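Long-range contacts in p-nitrophenyl phosphatase (Pho2) (Archaeoglobus fulgidus, PDB 3QGM), which is probably a metal-dependent phosphatase of the haloacid dehalogenase (HAD) superfamily that hydrolyses phosphate esters such as p-nitrophenyl phosphate: residues Asp212-Asp217 / Gly234-Glu239; Glu227-Leu232 / Tyr254-Leu259; Lys136-Cys141 / Trp175-Glu180. One frame throughout, in Å; residues are numbered along the deposited sequence.

Contact 1: Asp212-Asp217 / Gly234-Glu239. With CA (calcium ion), chain E.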
# COMPACT_ATOMS: atom_id res chain seq x y z
N ASP A 212 23.48 9.57 7.34
CA ASP A 212 23.90 8.18 7.28
C ASP A 212 23.30 7.43 6.12
O ASP A 212 23.65 6.30 5.95
CB ASP A 212 23.62 7.43 8.61
CG ASP A 212 22.14 7.17 8.85
OD1 ASP A 212 21.29 7.98 8.44
OD2 ASP A 212 21.83 6.16 9.51
N GLN A 213 22.41 8.07 5.35
CA GLN A 213 21.74 7.45 4.19
C GLN A 213 21.94 8.24 2.89
O GLN A 213 21.58 9.43 2.77
CB GLN A 213 20.24 7.31 4.46
CG GLN A 213 19.92 6.34 5.58
CD GLN A 213 18.42 6.09 5.70
OE1 GLN A 213 17.94 5.03 5.34
NE2 GLN A 213 17.69 7.04 6.25
N ILE A 214 22.46 7.55 1.88
CA ILE A 214 22.72 8.16 0.57
C ILE A 214 21.45 8.61 -0.08
O ILE A 214 21.33 9.74 -0.53
CB ILE A 214 23.40 7.20 -0.33
CG1 ILE A 214 24.71 6.75 0.32
CG2 ILE A 214 23.56 7.83 -1.80
CD1 ILE A 214 25.95 7.21 -0.33
N ASP A 215 20.46 7.72 -0.09
CA ASP A 215 19.16 8.02 -0.70
C ASP A 215 18.27 8.94 0.09
O ASP A 215 17.23 9.32 -0.38
CB ASP A 215 18.38 6.73 -0.93
CG ASP A 215 18.04 6.01 0.36
OD1 ASP A 215 16.95 5.46 0.43
OD2 ASP A 215 18.89 5.98 1.26
N VAL A 216 18.66 9.29 1.31
CA VAL A 216 17.88 10.25 2.06
C VAL A 216 18.69 11.54 2.22
O VAL A 216 18.32 12.61 1.72
CB VAL A 216 17.48 9.63 3.42
CG1 VAL A 216 16.80 10.63 4.32
CG2 VAL A 216 16.55 8.36 3.15
N ASP A 217 19.80 11.41 2.91
CA ASP A 217 20.58 12.57 3.33
C ASP A 217 21.41 13.15 2.19
O ASP A 217 21.41 14.36 1.98
CB ASP A 217 21.46 12.18 4.49
CG ASP A 217 20.64 11.64 5.63
OD1 ASP A 217 19.88 12.48 6.17
OD2 ASP A 217 20.67 10.39 5.90
N GLY A 234 25.79 4.75 11.07
CA GLY A 234 24.39 4.34 10.99
C GLY A 234 24.16 3.37 9.85
O GLY A 234 24.92 2.42 9.69
N VAL A 235 23.13 3.61 9.03
CA VAL A 235 22.72 2.67 7.96
C VAL A 235 23.87 2.32 6.95
O VAL A 235 23.99 1.17 6.48
CB VAL A 235 21.46 3.25 7.23
CG1 VAL A 235 21.16 2.53 5.95
CG2 VAL A 235 20.20 3.28 8.16
N THR A 236 24.74 3.28 6.63
CA THR A 236 25.80 3.01 5.67
C THR A 236 27.05 2.63 6.42
O THR A 236 27.39 3.23 7.42
CB THR A 236 26.02 4.16 4.69
OG1 THR A 236 24.75 4.66 4.25
CG2 THR A 236 26.82 3.67 3.44
N THR A 237 27.68 1.55 5.99
CA THR A 237 28.89 1.06 6.67
C THR A 237 30.04 1.02 5.67
O THR A 237 29.85 1.18 4.45
CB THR A 237 28.68 -0.32 7.20
OG1 THR A 237 28.50 -1.19 6.10
CG2 THR A 237 27.44 -0.38 8.11
N ARG A 238 31.24 0.79 6.19
CA ARG A 238 32.41 0.65 5.30
C ARG A 238 32.16 -0.50 4.27
O ARG A 238 32.47 -0.36 3.06
CB ARG A 238 33.69 0.48 6.14
CG ARG A 238 35.01 0.76 5.41
CD ARG A 238 35.12 2.19 4.86
NE ARG A 238 35.62 3.18 5.83
CZ ARG A 238 35.82 4.47 5.55
NH1 ARG A 238 36.28 5.30 6.48
NH2 ARG A 238 35.55 4.96 4.33
N GLU A 239 31.49 -1.56 4.73
CA GLU A 239 31.23 -2.78 3.93
C GLU A 239 30.11 -2.63 2.90
O GLU A 239 30.08 -3.40 1.93
CB GLU A 239 30.83 -3.96 4.81
CG GLU A 239 31.71 -4.18 6.03
CD GLU A 239 31.25 -3.36 7.20
OE1 GLU A 239 30.24 -3.79 7.83
OE2 GLU A 239 31.86 -2.29 7.47
CA CA E . 19.49 8.84 9.52
O HOH W 1 19.24 6.43 9.80
O HOH W 2 18.73 9.35 7.59
O HOH W 3 22.96 4.83 1.87
O HOH W 4 17.23 8.74 10.14
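The carboxylate of Asp212 stands between a calcium ion and the loop at Gly234-Thr236, which follows strand 227-231, and its two oxygens divide the work. Asp212 OD1 binds the ion at 2.3 Å. Asp212 OD2, turned to the loop, receives the backbone N-H of Val235 at 2.9 Å in an almost straight bond (172°), the donor lying above the carboxylate plane, and it also accepts a hydrogen bond from a metal-bound water. Together these bonds fix the rotation of the group. Gly234 suits its place because a beta carbon there would run into OD2. In the HAD fold this aspartate follows a central strand of the parallel sheet and completes the metal site with Asp14 and Asp16. Thr236 turns to the backbone instead: with OG1 beside its own N, it donates to Asp212 O at 2.6 Å from above the carbonyl plane, and a water joins the same hydroxyl to Ile214 N, at the start of helix 214-224. Val235 lays its branches obliquely across the extended chain of Gln213, CB 3.8 Å from Gln213 CG. From the helix, Asp217 OD2 accepts Gln213 N through its anti lone pair and a hydrogen bond from a second metal-bound water, which Gln213 NE2 also reaches as donor.

Contact 2: Glu227-Leu232 / Tyr254-Leu259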
# COMPACT_ATOMS: atom_id res chain seq x y z
N GLU A 227 26.76 20.88 -0.27
CA GLU A 227 27.73 19.78 -0.20
C GLU A 227 27.24 18.76 0.80
O GLU A 227 26.59 19.12 1.77
CB GLU A 227 29.12 20.28 0.25
CG GLU A 227 29.82 21.18 -0.74
CD GLU A 227 31.28 21.38 -0.38
OE1 GLU A 227 31.58 22.34 0.34
OE2 GLU A 227 32.12 20.54 -0.76
N THR A 228 27.59 17.51 0.56
CA THR A 228 27.05 16.40 1.29
C THR A 228 28.19 15.61 1.93
O THR A 228 29.29 15.42 1.33
CB THR A 228 26.26 15.45 0.35
OG1 THR A 228 27.11 15.08 -0.75
CG2 THR A 228 24.97 16.13 -0.18
N VAL A 229 27.91 15.16 3.15
CA VAL A 229 28.83 14.35 3.96
C VAL A 229 28.11 13.10 4.44
O VAL A 229 27.07 13.18 5.09
CB VAL A 229 29.31 15.09 5.24
CG1 VAL A 229 30.15 14.14 6.06
CG2 VAL A 229 30.12 16.40 4.92
N LEU A 230 28.67 11.95 4.14
CA LEU A 230 28.11 10.70 4.63
C LEU A 230 28.98 10.19 5.78
O LEU A 230 30.22 10.12 5.68
CB LEU A 230 28.05 9.65 3.52
CG LEU A 230 27.43 8.31 3.94
CD1 LEU A 230 25.89 8.39 4.03
CD2 LEU A 230 27.81 7.24 2.94
N VAL A 231 28.33 9.82 6.87
CA VAL A 231 29.02 9.18 7.98
C VAL A 231 28.62 7.74 8.05
O VAL A 231 27.56 7.34 7.56
CB VAL A 231 28.80 9.87 9.35
CG1 VAL A 231 29.44 11.25 9.35
CG2 VAL A 231 27.31 9.89 9.73
N LEU A 232 29.46 6.96 8.71
CA LEU A 232 29.34 5.51 8.70
C LEU A 232 28.95 4.94 10.09
O LEU A 232 29.13 3.76 10.34
CB LEU A 232 30.65 4.91 8.16
CG LEU A 232 31.08 5.36 6.75
CD1 LEU A 232 32.39 4.71 6.36
CD2 LEU A 232 30.00 5.08 5.67
N TYR A 254 31.93 13.90 0.69
CA TYR A 254 32.86 13.37 1.69
C TYR A 254 32.28 12.14 2.43
O TYR A 254 31.09 12.05 2.64
CB TYR A 254 33.19 14.45 2.71
CG TYR A 254 33.65 15.74 2.13
CD1 TYR A 254 35.01 15.97 1.89
CD2 TYR A 254 32.75 16.77 1.85
CE1 TYR A 254 35.45 17.17 1.35
CE2 TYR A 254 33.18 17.97 1.32
CZ TYR A 254 34.53 18.16 1.07
OH TYR A 254 34.96 19.35 0.54
N VAL A 255 33.14 11.22 2.84
CA VAL A 255 32.76 10.12 3.70
C VAL A 255 33.66 10.13 4.92
O VAL A 255 34.86 10.25 4.79
CB VAL A 255 32.95 8.77 3.00
CG1 VAL A 255 32.43 7.62 3.89
CG2 VAL A 255 32.26 8.77 1.64
N PHE A 256 33.06 10.01 6.11
CA PHE A 256 33.80 9.94 7.36
C PHE A 256 33.20 8.83 8.19
O PHE A 256 32.01 8.54 8.08
CB PHE A 256 33.72 11.24 8.15
CG PHE A 256 34.48 12.35 7.56
CD1 PHE A 256 35.87 12.37 7.63
CD2 PHE A 256 33.81 13.38 6.92
CE1 PHE A 256 36.58 13.39 7.06
CE2 PHE A 256 34.51 14.42 6.36
CZ PHE A 256 35.90 14.42 6.41
N ASN A 257 34.01 8.24 9.05
CA ASN A 257 33.55 7.19 9.93
C ASN A 257 32.44 7.73 10.84
O ASN A 257 31.42 7.10 10.99
CB ASN A 257 34.72 6.60 10.74
CG ASN A 257 35.48 5.52 9.95
OD1 ASN A 257 34.89 4.79 9.16
ND2 ASN A 257 36.77 5.38 10.21
N SER A 258 32.66 8.90 11.42
CA SER A 258 31.69 9.52 12.30
C SER A 258 31.79 11.03 12.20
O SER A 258 32.73 11.57 11.62
CB SER A 258 31.97 9.10 13.76
OG SER A 258 33.18 9.68 14.16
N LEU A 259 30.82 11.72 12.81
CA LEU A 259 30.84 13.19 12.80
C LEU A 259 32.11 13.75 13.49
O LEU A 259 32.67 14.79 13.07
CB LEU A 259 29.56 13.72 13.47
CG LEU A 259 29.38 15.23 13.49
CD1 LEU A 259 29.18 15.72 12.07
CD2 LEU A 259 28.17 15.52 14.39
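Strands 227-231 and 254-256 are the last two strands of a parallel six-stranded sheet, joined through helix 241-248 as a beta-alpha-beta unit in the Rossmann-like core of the HAD fold. Tyr254 has the most surface buried here. Its backbone opens the pairing, N donating to Thr228 O and O accepting Leu230 N at 2.8 Å, nearly straight at 173°. Its CG lies beside the backbone N, and the side chain crosses those of Glu227 and Val229 obliquely, so that Thr228 O and Glu227 OE2 lie at the ring edge while Tyr254 CD2 meets Val229 CG2 at 4.1 Å. Tyr254 OH gives Glu227 OE2 a weak hydrogen bond of 3.3 Å; the other oxygen of that carboxylate has a stronger partner in Lys8. A tyrosine suits this partly exposed end of the strand, since it packs across a valine and still carries a polar tip. Leu232 comes next, just past its strand. Leu232 CD1 touches Val255 CG1 at 3.8 Å, the two side chains crossing obliquely, while CG and CB lie against the backbone oxygens of Phe256 and Asn257. Leu232 N donates to Asn257 O at 3.0 Å from well above the carbonyl plane, so the bonding runs on beyond the last strand residue. Val231 is third, its beta branches well suited to a buried strand: CG1 rests on the turn into helix 259-264, 3.7 Å from Ser258 C. Beside it on this face, Met262 of that helix covers both Val229 and Phe256. The Phe256 ring meets Val229 edge on, CG1 of the valine lying in the ring plane 3.8 Å from Phe256 CD2.

Contact 3: Lys136-Cys141 / Trp175-Glu180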
# COMPACT_ATOMS: atom_id res chain seq x y z
N LYS A 136 -10.74 5.68 5.79
CA LYS A 136 -10.90 7.14 5.88
C LYS A 136 -9.94 7.89 4.96
O LYS A 136 -10.32 8.84 4.31
CB LYS A 136 -10.76 7.62 7.31
CG LYS A 136 -11.86 7.08 8.28
CD LYS A 136 -11.77 7.81 9.61
CE LYS A 136 -13.02 7.63 10.47
NZ LYS A 136 -12.71 6.78 11.65
N ALA A 137 -8.69 7.43 4.93
CA ALA A 137 -7.64 8.02 4.08
C ALA A 137 -8.01 7.85 2.63
O ALA A 137 -7.95 8.79 1.87
CB ALA A 137 -6.27 7.33 4.35
N LEU A 138 -8.39 6.62 2.27
CA LEU A 138 -8.90 6.34 0.94
C LEU A 138 -10.02 7.35 0.55
O LEU A 138 -10.00 7.97 -0.52
CB LEU A 138 -9.40 4.89 0.85
CG LEU A 138 -10.25 4.55 -0.39
CD1 LEU A 138 -9.33 4.59 -1.63
CD2 LEU A 138 -10.95 3.21 -0.24
N ARG A 139 -11.02 7.49 1.41
CA ARG A 139 -12.13 8.38 1.06
C ARG A 139 -11.67 9.83 0.94
O ARG A 139 -12.07 10.53 0.02
CB ARG A 139 -13.27 8.20 2.04
CG ARG A 139 -13.86 6.78 1.91
CD ARG A 139 -14.97 6.54 2.91
NE ARG A 139 -15.52 5.23 2.81
CZ ARG A 139 -16.41 4.71 3.65
NH1 ARG A 139 -16.88 5.43 4.67
NH2 ARG A 139 -16.85 3.47 3.44
N ALA A 140 -10.80 10.27 1.84
CA ALA A 140 -10.22 11.63 1.75
C ALA A 140 -9.44 11.86 0.45
O ALA A 140 -9.52 12.93 -0.23
CB ALA A 140 -9.32 11.88 2.96
N CYS A 141 -8.69 10.85 0.07
CA CYS A 141 -7.85 10.95 -1.09
C CYS A 141 -8.73 11.02 -2.38
O CYS A 141 -8.51 11.86 -3.24
CB CYS A 141 -6.93 9.74 -1.05
SG CYS A 141 -5.61 9.80 -2.15
N TRP A 175 -1.71 3.09 -5.10
CA TRP A 175 -2.19 1.95 -5.84
C TRP A 175 -3.69 1.96 -6.06
O TRP A 175 -4.17 1.61 -7.15
CB TRP A 175 -1.75 0.67 -5.19
CG TRP A 175 -1.90 -0.52 -6.00
CD1 TRP A 175 -2.95 -1.38 -6.01
CD2 TRP A 175 -0.91 -1.08 -6.84
NE1 TRP A 175 -2.69 -2.43 -6.85
CE2 TRP A 175 -1.43 -2.28 -7.36
CE3 TRP A 175 0.39 -0.69 -7.19
CZ2 TRP A 175 -0.73 -3.07 -8.28
CZ3 TRP A 175 1.09 -1.47 -8.06
CH2 TRP A 175 0.53 -2.66 -8.60
N MSE A 176 -4.43 2.41 -5.05
CA MSE A 176 -5.87 2.36 -5.09
C MSE A 176 -6.46 3.52 -5.89
O MSE A 176 -7.51 3.38 -6.48
CB MSE A 176 -6.44 2.36 -3.66
CG MSE A 176 -6.14 1.05 -2.89
SE MSE A 176 -7.16 1.05 -1.26
CE MSE A 176 -6.25 2.48 -0.30
N THR A 177 -5.82 4.69 -5.86
CA THR A 177 -6.45 5.94 -6.36
C THR A 177 -5.69 6.59 -7.49
O THR A 177 -6.24 7.46 -8.15
CB THR A 177 -6.53 7.03 -5.31
OG1 THR A 177 -5.20 7.45 -4.98
CG2 THR A 177 -7.30 6.61 -4.05
N GLY A 178 -4.42 6.23 -7.68
CA GLY A 178 -3.55 6.92 -8.64
C GLY A 178 -2.93 8.20 -8.10
O GLY A 178 -2.08 8.76 -8.75
N ARG A 179 -3.28 8.66 -6.90
CA ARG A 179 -2.68 9.89 -6.35
C ARG A 179 -1.43 9.63 -5.54
O ARG A 179 -1.45 8.80 -4.61
CB ARG A 179 -3.65 10.61 -5.41
CG ARG A 179 -4.87 11.12 -6.07
CD ARG A 179 -5.60 12.05 -5.14
NE ARG A 179 -4.88 13.29 -4.87
CZ ARG A 179 -5.27 14.18 -3.94
NH1 ARG A 179 -6.33 13.96 -3.17
NH2 ARG A 179 -4.59 15.28 -3.75
N GLU A 180 -0.37 10.36 -5.85
CA GLU A 180 0.74 10.51 -4.92
C GLU A 180 0.48 11.73 -4.07
O GLU A 180 -0.41 12.53 -4.40
CB GLU A 180 2.03 10.72 -5.69
CG GLU A 180 2.33 9.53 -6.59
CD GLU A 180 3.62 9.71 -7.29
OE1 GLU A 180 4.66 9.49 -6.64
OE2 GLU A 180 3.57 10.11 -8.45
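Two helices of the domain built on the second, five-stranded parallel sheet meet here: 131-143 through its last two turns, and 167-177 through its C-terminal end and the loop that leaves it. Leu138 and Cys141, one turn apart, touch Met176, Thr177 and Arg179. Leu138, with CG anti to its backbone N, sends CD1 alongside Thr177 CG2 at 3.7 Å, the two side chains running in opposite directions. The same CD1 meets the CE methyl of Met176 at 4.0 Å; this residue is selenomethionine, and its chain, bent at chi3 (-69°), crosses the leucine at about a right angle. The compact, weakly polar Cys141 SG fits between Thr177 OG1 and Arg179 CD, 3.7 Å from each. The hydroxyl of Thr177 is held on its own side of the contact: it accepts Arg179 N at 3.0 Å, forming an ST turn round Gly178, and is hydrogen-bonded to Leu173 O, one turn back. Gly178 has positive phi, where a side chain would crowd the preceding carbonyl. Arg179, bent at chi3 (67°), brings NH1 to Cys141 O at 3.0 Å, on a carbonyl lone pair and in the guanidinium plane. NH1 also reaches Ile145 O, just past helix 131-143, while NH2 forms a salt bridge with Asp182. An alanine here would probably cost the carbonyls of Cys141 and Ile145 this donor and Asp182 its salt-bridge partner, and loosen the packing on Cys141 SG. Leu138 also packs on Ile163, and Met176 on Met168, of the second subunit. Helix 131-143 leads into strand 146-149, and the loop after helix 167-177 into edge strand 183-184.

From the N terminus, contact 3 comes first: it closes a loop of 33 residues between 136-141 and 175-180, containing three strands and most of helix 167-177, and is complete before the others begin. Contact 1 then opens at 212-217, contact 2 opens at 227-232 before contact 1 closes at 234-239, and contact 2 closes last at 254-259, so these two loops cross. They also touch in space, Leu230 CD1 packing 3.5 Å from Asp212 C. Together they tie the metal-bearing end of the six-stranded sheet to its edge strand. Contact 3 belongs to the other sheet's domain, its centre about 32 Å from that of contact 1 and 38 Å from that of contact 2.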